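Local coordinates for hyperosmolarity resistance protein Emb (Staphylococcus epidermidis, PDB 6GV5) that belongs to a giant extracellular matrix binding protein that mediates adherence to surface-immobilized fibronectin, at residues 12-26 against 47-61. Residues are numbered along the deposited sequence; the frame is centred on the assembly and turned at random.
Sequences AKQQITNFTGLTEPQ and LSHAKFLNGKMEELK
Asn54 extends its CG anti to the backbone N (chi1 -180°), which carries the amide across to the turn at residues 19-23, while Phe19 swings its ring to the side opposite its carbonyl carbon and lies against that amide. The two planes are 20° apart and stacked, Asn54 ND2 over one ring face; Gln15 O and Ile16 CA lie over the opposite face. Asn54 OD1 takes Leu22 N in its carbonyl plane at 3.0 Å (N-H...O angle 151°) and a weak, bent bond from Gly21 N. Asn54 ND2 and Thr20 N donate to one water, which donates to Glu58 OE2, so both ends of the amide are engaged and its rotation is fixed. Both segments fall within a GA module, a three-helix-bundle family; helical segments 12-18 and 47-61 run nearly parallel, and the turn leading into helix 24-35 rests on helix 40-65. Gly21 comes so close there that its CA is 3.6 Å from Glu58 CG. The extended chain of Lys61 reaches back to clasp two carbonyls: its NZ is 3.1 Å from Thr20 O and 2.9 Å from Gly21 O, the latter approached from above its plane. Leu22 CD2 presses on Leu53 CD2 at 3.6 Å, crossing at about a right angle, and Leu30 of helix 24-35 closes on Leu22 and Ala50. Farther back, Ile16 CG1 meets Ala50 CB at 4.0 Å. Thr23 and Gln26 form a capping box at the start of helix 24-35; Gln26 NE2, bonded to Thr105 O, gives a weak hydrogen bond to Met57 SD at 3.5 Å.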
loop_
_atom_site.group_PDB
_atom_site.type_symbol
_atom_site.label_atom_id
_atom_site.label_comp_id
_atom_site.label_asym_id
_atom_site.label_seq_id
_atom_site.Cartn_x
_atom_site.Cartn_y
_atom_site.Cartn_z
ATOM N N ALA A 12 11.558 15.616 -2.234
ATOM C CA ALA A 12 11.055 14.270 -1.983
ATOM C C ALA A 12 9.752 14.308 -1.197
ATOM O O ALA A 12 8.814 13.562 -1.500
ATOM C CB ALA A 12 12.101 13.447 -1.236
ATOM N N LYS A 13 9.673 15.172 -0.181
ATOM C CA LYS A 13 8.449 15.246 0.610
ATOM C C LYS A 13 7.290 15.778 -0.222
ATOM O O LYS A 13 6.146 15.331 -0.065
ATOM C CB LYS A 13 8.680 16.118 1.842
ATOM C CG LYS A 13 9.625 15.507 2.855
ATOM C CD LYS A 13 9.769 16.392 4.083
ATOM C CE LYS A 13 10.603 17.635 3.786
ATOM N NZ LYS A 13 10.700 18.528 4.977
ATOM N N GLN A 14 7.567 16.721 -1.124
ATOM C CA GLN A 14 6.529 17.218 -2.016
ATOM C C GLN A 14 6.011 16.116 -2.931
ATOM O O GLN A 14 4.799 15.994 -3.142
ATOM C CB GLN A 14 7.067 18.395 -2.831
ATOM C CG GLN A 14 7.295 19.647 -1.998
ATOM C CD GLN A 14 7.994 20.749 -2.772
ATOM O OE1 GLN A 14 8.558 20.511 -3.842
ATOM N NE2 GLN A 14 7.961 21.963 -2.236
ATOM N N GLN A 15 6.913 15.300 -3.488
ATOM C CA GLN A 15 6.474 14.182 -4.312
ATOM C C GLN A 15 5.606 13.223 -3.510
ATOM O O GLN A 15 4.566 12.756 -3.995
ATOM C CB GLN A 15 7.679 13.436 -4.888
ATOM C CG GLN A 15 8.517 14.249 -5.857
ATOM C CD GLN A 15 9.499 13.394 -6.639
ATOM O OE1 GLN A 15 9.134 12.348 -7.176
ATOM N NE2 GLN A 15 10.749 13.837 -6.705
ATOM N N ILE A 16 6.018 12.919 -2.279
ATOM C CA ILE A 16 5.276 11.974 -1.447
ATOM C C ILE A 16 3.892 12.517 -1.139
ATOM O O ILE A 16 2.908 11.766 -1.090
ATOM C CB ILE A 16 6.066 11.674 -0.159
ATOM C CG1 ILE A 16 7.275 10.792 -0.481
ATOM C CG2 ILE A 16 5.175 10.992 0.886
ATOM C CD1 ILE A 16 8.366 10.808 0.577
ATOM N N THR A 17 3.792 13.830 -0.926
ATOM C CA THR A 17 2.495 14.435 -0.646
ATOM C C THR A 17 1.524 14.242 -1.803
ATOM O O THR A 17 0.311 14.157 -1.582
ATOM C CB THR A 17 2.671 15.923 -0.340
ATOM O OG1 THR A 17 3.554 16.081 0.778
ATOM C CG2 THR A 17 1.332 16.567 -0.025
ATOM N N ASN A 18 2.038 14.162 -3.037
ATOM C CA ASN A 18 1.168 13.993 -4.197
ATOM C C ASN A 18 0.633 12.569 -4.311
ATOM O O ASN A 18 -0.417 12.353 -4.925
ATOM C CB ASN A 18 1.917 14.342 -5.484
ATOM C CG ASN A 18 2.027 15.830 -5.713
ATOM O OD1 ASN A 18 1.134 16.592 -5.348
ATOM N ND2 ASN A 18 3.125 16.255 -6.331
ATOM N N PHE A 19 1.344 11.590 -3.754
ATOM C CA PHE A 19 0.944 10.198 -3.896
ATOM C C PHE A 19 -0.482 9.990 -3.392
ATOM O O PHE A 19 -0.918 10.612 -2.416
ATOM C CB PHE A 19 1.907 9.288 -3.133
ATOM C CG PHE A 19 3.313 9.270 -3.682
ATOM C CD1 PHE A 19 3.607 9.799 -4.929
ATOM C CD2 PHE A 19 4.341 8.706 -2.947
ATOM C CE1 PHE A 19 4.899 9.770 -5.425
ATOM C CE2 PHE A 19 5.631 8.676 -3.437
ATOM C CZ PHE A 19 5.911 9.208 -4.676
ATOM N N THR A 20 -1.217 9.110 -4.077
ATOM C CA THR A 20 -2.577 8.764 -3.694
ATOM C C THR A 20 -2.702 7.351 -3.143
ATOM O O THR A 20 -3.701 7.049 -2.478
ATOM C CB THR A 20 -3.524 8.907 -4.894
ATOM O OG1 THR A 20 -3.176 7.945 -5.897
ATOM C CG2 THR A 20 -3.426 10.305 -5.485
ATOM N N GLY A 21 -1.722 6.483 -3.399
ATOM C CA GLY A 21 -1.785 5.139 -2.857
ATOM C C GLY A 21 -1.500 5.119 -1.369
ATOM O O GLY A 21 -2.261 4.551 -0.580
ATOM N N LEU A 22 -0.406 5.755 -0.964
ATOM C CA LEU A 22 -0.064 5.837 0.446
ATOM C C LEU A 22 -1.181 6.495 1.247
ATOM O O LEU A 22 -1.839 7.429 0.785
ATOM C CB LEU A 22 1.221 6.640 0.632
ATOM C CG LEU A 22 2.473 6.098 -0.065
ATOM C CD1 LEU A 22 3.636 7.077 0.142
ATOM C CD2 LEU A 22 2.811 4.722 0.462
ATOM N N THR A 23 -1.374 6.016 2.474
ATOM C CA THR A 23 -2.265 6.686 3.405
ATOM C C THR A 23 -1.532 7.850 4.061
ATOM O O THR A 23 -0.299 7.928 4.042
ATOM C CB THR A 23 -2.749 5.718 4.476
ATOM O OG1 THR A 23 -1.638 5.289 5.266
ATOM C CG2 THR A 23 -3.418 4.505 3.828
ATOM N N GLU A 24 -2.306 8.754 4.668
ATOM C CA GLU A 24 -1.687 9.903 5.325
ATOM C C GLU A 24 -0.741 9.483 6.441
ATOM O O GLU A 24 0.352 10.068 6.540
ATOM C CB GLU A 24 -2.771 10.856 5.847
ATOM C CG GLU A 24 -3.758 11.298 4.772
ATOM N N PRO A 25 -1.066 8.510 7.292
ATOM C CA PRO A 25 -0.058 8.034 8.252
ATOM C C PRO A 25 1.213 7.529 7.592
ATOM O O PRO A 25 2.310 7.778 8.103
ATOM C CB PRO A 25 -0.799 6.919 9.010
ATOM C CG PRO A 25 -2.226 7.281 8.891
ATOM C CD PRO A 25 -2.390 7.903 7.529
ATOM N N GLN A 26 1.097 6.824 6.459
ATOM C CA GLN A 26 2.281 6.336 5.771
ATOM C C GLN A 26 3.112 7.486 5.218
ATOM O O GLN A 26 4.343 7.448 5.271
ATOM C CB GLN A 26 1.879 5.397 4.631
ATOM C CG GLN A 26 1.469 4.016 5.077
ATOM C CD GLN A 26 0.940 3.195 3.927
ATOM O OE1 GLN A 26 0.249 3.717 3.048
ATOM N NE2 GLN A 26 1.267 1.907 3.916
ATOM N N LEU A 47 13.169 7.855 -1.227
ATOM C CA LEU A 47 12.113 8.270 -2.147
ATOM C C LEU A 47 11.762 7.143 -3.108
ATOM O O LEU A 47 10.585 6.936 -3.425
ATOM C CB LEU A 47 12.548 9.515 -2.917
ATOM C CG LEU A 47 11.560 10.023 -3.966
ATOM C CD1 LEU A 47 10.233 10.446 -3.334
ATOM C CD2 LEU A 47 12.171 11.179 -4.748
ATOM N N SER A 48 12.770 6.413 -3.595
ATOM C CA SER A 48 12.500 5.253 -4.439
ATOM C C SER A 48 11.659 4.227 -3.689
ATOM O O SER A 48 10.709 3.659 -4.247
ATOM C CB SER A 48 13.818 4.635 -4.907
ATOM O OG SER A 48 13.595 3.493 -5.721
ATOM N N HIS A 49 11.981 3.989 -2.417
ATOM C CA HIS A 49 11.185 3.081 -1.597
ATOM C C HIS A 49 9.758 3.586 -1.444
ATOM O O HIS A 49 8.800 2.805 -1.540
ATOM C CB HIS A 49 11.856 2.914 -0.231
ATOM C CG HIS A 49 10.927 2.487 0.863
ATOM N ND1 HIS A 49 10.832 3.162 2.060
ATOM C CD2 HIS A 49 10.065 1.447 0.949
ATOM C CE1 HIS A 49 9.944 2.562 2.834
ATOM N NE2 HIS A 49 9.463 1.519 2.183
ATOM N N ALA A 50 9.591 4.890 -1.212
ATOM C CA ALA A 50 8.250 5.449 -1.076
ATOM C C ALA A 50 7.454 5.284 -2.365
ATOM O O ALA A 50 6.254 4.998 -2.328
ATOM C CB ALA A 50 8.333 6.926 -0.691
ATOM N N LYS A 51 8.101 5.476 -3.516
ATOM C CA LYS A 51 7.393 5.327 -4.779
ATOM C C LYS A 51 6.947 3.890 -4.986
ATOM O O LYS A 51 5.850 3.637 -5.503
ATOM C CB LYS A 51 8.286 5.786 -5.938
ATOM C CG LYS A 51 8.387 7.292 -6.052
ATOM C CD LYS A 51 9.269 7.718 -7.217
ATOM C CE LYS A 51 9.405 9.235 -7.266
ATOM N NZ LYS A 51 10.449 9.681 -8.232
ATOM N N PHE A 52 7.785 2.930 -4.599
ATOM C CA PHE A 52 7.410 1.530 -4.755
ATOM C C PHE A 52 6.282 1.172 -3.798
ATOM O O PHE A 52 5.294 0.535 -4.189
ATOM C CB PHE A 52 8.621 0.632 -4.524
ATOM C CG PHE A 52 8.303 -0.836 -4.608
ATOM C CD1 PHE A 52 7.994 -1.419 -5.823
ATOM C CD2 PHE A 52 8.311 -1.625 -3.474
ATOM C CE1 PHE A 52 7.695 -2.768 -5.904
ATOM C CE2 PHE A 52 8.018 -2.973 -3.549
ATOM C CZ PHE A 52 7.712 -3.544 -4.764
ATOM N N LEU A 53 6.410 1.591 -2.539
ATOM C CA LEU A 53 5.344 1.372 -1.571
ATOM C C LEU A 53 4.043 2.007 -2.043
ATOM O O LEU A 53 2.961 1.425 -1.882
ATOM C CB LEU A 53 5.758 1.936 -0.214
ATOM C CG LEU A 53 4.775 1.717 0.934
ATOM C CD1 LEU A 53 4.693 0.250 1.307
ATOM C CD2 LEU A 53 5.180 2.561 2.133
ATOM N N ASN A 54 4.126 3.191 -2.650
ATOM C CA ASN A 54 2.924 3.839 -3.151
ATOM C C ASN A 54 2.236 2.986 -4.205
ATOM O O ASN A 54 1.009 2.862 -4.205
ATOM C CB ASN A 54 3.259 5.218 -3.718
ATOM C CG ASN A 54 2.040 5.926 -4.244
ATOM O OD1 ASN A 54 1.106 6.214 -3.494
ATOM N ND2 ASN A 54 2.026 6.193 -5.542
ATOM N N GLY A 55 3.004 2.390 -5.120
ATOM C CA GLY A 55 2.396 1.533 -6.123
ATOM C C GLY A 55 1.729 0.315 -5.519
ATOM O O GLY A 55 0.658 -0.112 -5.969
ATOM N N LYS A 56 2.346 -0.256 -4.482
ATOM C CA LYS A 56 1.767 -1.434 -3.852
ATOM C C LYS A 56 0.500 -1.059 -3.098
ATOM O O LYS A 56 -0.475 -1.824 -3.085
ATOM C CB LYS A 56 2.773 -2.078 -2.909
ATOM C CG LYS A 56 3.934 -2.754 -3.634
ATOM C CD LYS A 56 3.438 -3.944 -4.440
ATOM C CE LYS A 56 4.571 -4.639 -5.184
ATOM N NZ LYS A 56 4.053 -5.727 -6.062
ATOM N N MET A 57 0.494 0.119 -2.471
ATOM C CA MET A 57 -0.701 0.569 -1.775
ATOM C C MET A 57 -1.830 0.868 -2.756
ATOM O O MET A 57 -3.002 0.630 -2.453
ATOM C CB MET A 57 -0.395 1.795 -0.920
ATOM C CG MET A 57 0.359 1.459 0.347
ATOM S SD MET A 57 -0.526 0.305 1.414
ATOM C CE MET A 57 -1.961 1.297 1.799
ATOM N N GLU A 58 -1.502 1.409 -3.939
ATOM C CA GLU A 58 -2.502 1.539 -4.993
ATOM C C GLU A 58 -3.092 0.177 -5.339
ATOM O O GLU A 58 -4.313 0.034 -5.471
ATOM C CB GLU A 58 -1.886 2.186 -6.238
ATOM C CG GLU A 58 -1.586 3.661 -6.091
ATOM C CD GLU A 58 -0.988 4.259 -7.351
ATOM O OE1 GLU A 58 -0.513 3.484 -8.209
ATOM O OE2 GLU A 58 -0.998 5.502 -7.484
ATOM N N GLU A 59 -2.225 -0.830 -5.521
ATOM C CA GLU A 59 -2.700 -2.174 -5.826
ATOM C C GLU A 59 -3.579 -2.715 -4.708
ATOM O O GLU A 59 -4.615 -3.348 -4.970
ATOM C CB GLU A 59 -1.518 -3.117 -6.027
ATOM C CG GLU A 59 -0.652 -2.862 -7.239
ATOM C CD GLU A 59 0.417 -3.931 -7.379
ATOM O OE1 GLU A 59 0.103 -5.110 -7.109
ATOM O OE2 GLU A 59 1.565 -3.593 -7.739
ATOM N N LEU A 60 -3.169 -2.505 -3.462
ATOM C CA LEU A 60 -3.957 -2.991 -2.338
ATOM C C LEU A 60 -5.306 -2.290 -2.269
ATOM O O LEU A 60 -6.338 -2.939 -2.047
ATOM C CB LEU A 60 -3.185 -2.796 -1.039
ATOM C CG LEU A 60 -3.938 -3.254 0.220
ATOM C CD1 LEU A 60 -4.175 -4.749 0.256
ATOM C CD2 LEU A 60 -3.161 -2.795 1.448
ATOM N N LYS A 61 -5.325 -0.967 -2.466
ATOM C CA LYS A 61 -6.584 -0.234 -2.401
ATOM C C LYS A 61 -7.556 -0.696 -3.479
ATOM O O LYS A 61 -8.766 -0.754 -3.240
ATOM C CB LYS A 61 -6.320 1.269 -2.521
ATOM C CG LYS A 61 -5.824 1.888 -1.218
ATOM C CD LYS A 61 -5.469 3.365 -1.368
ATOM C CE LYS A 61 -5.337 4.048 -0.007
ATOM N NZ LYS A 61 -4.967 5.500 -0.159
HETATM O O HOH W 1 -0.240 7.816 -6.387
#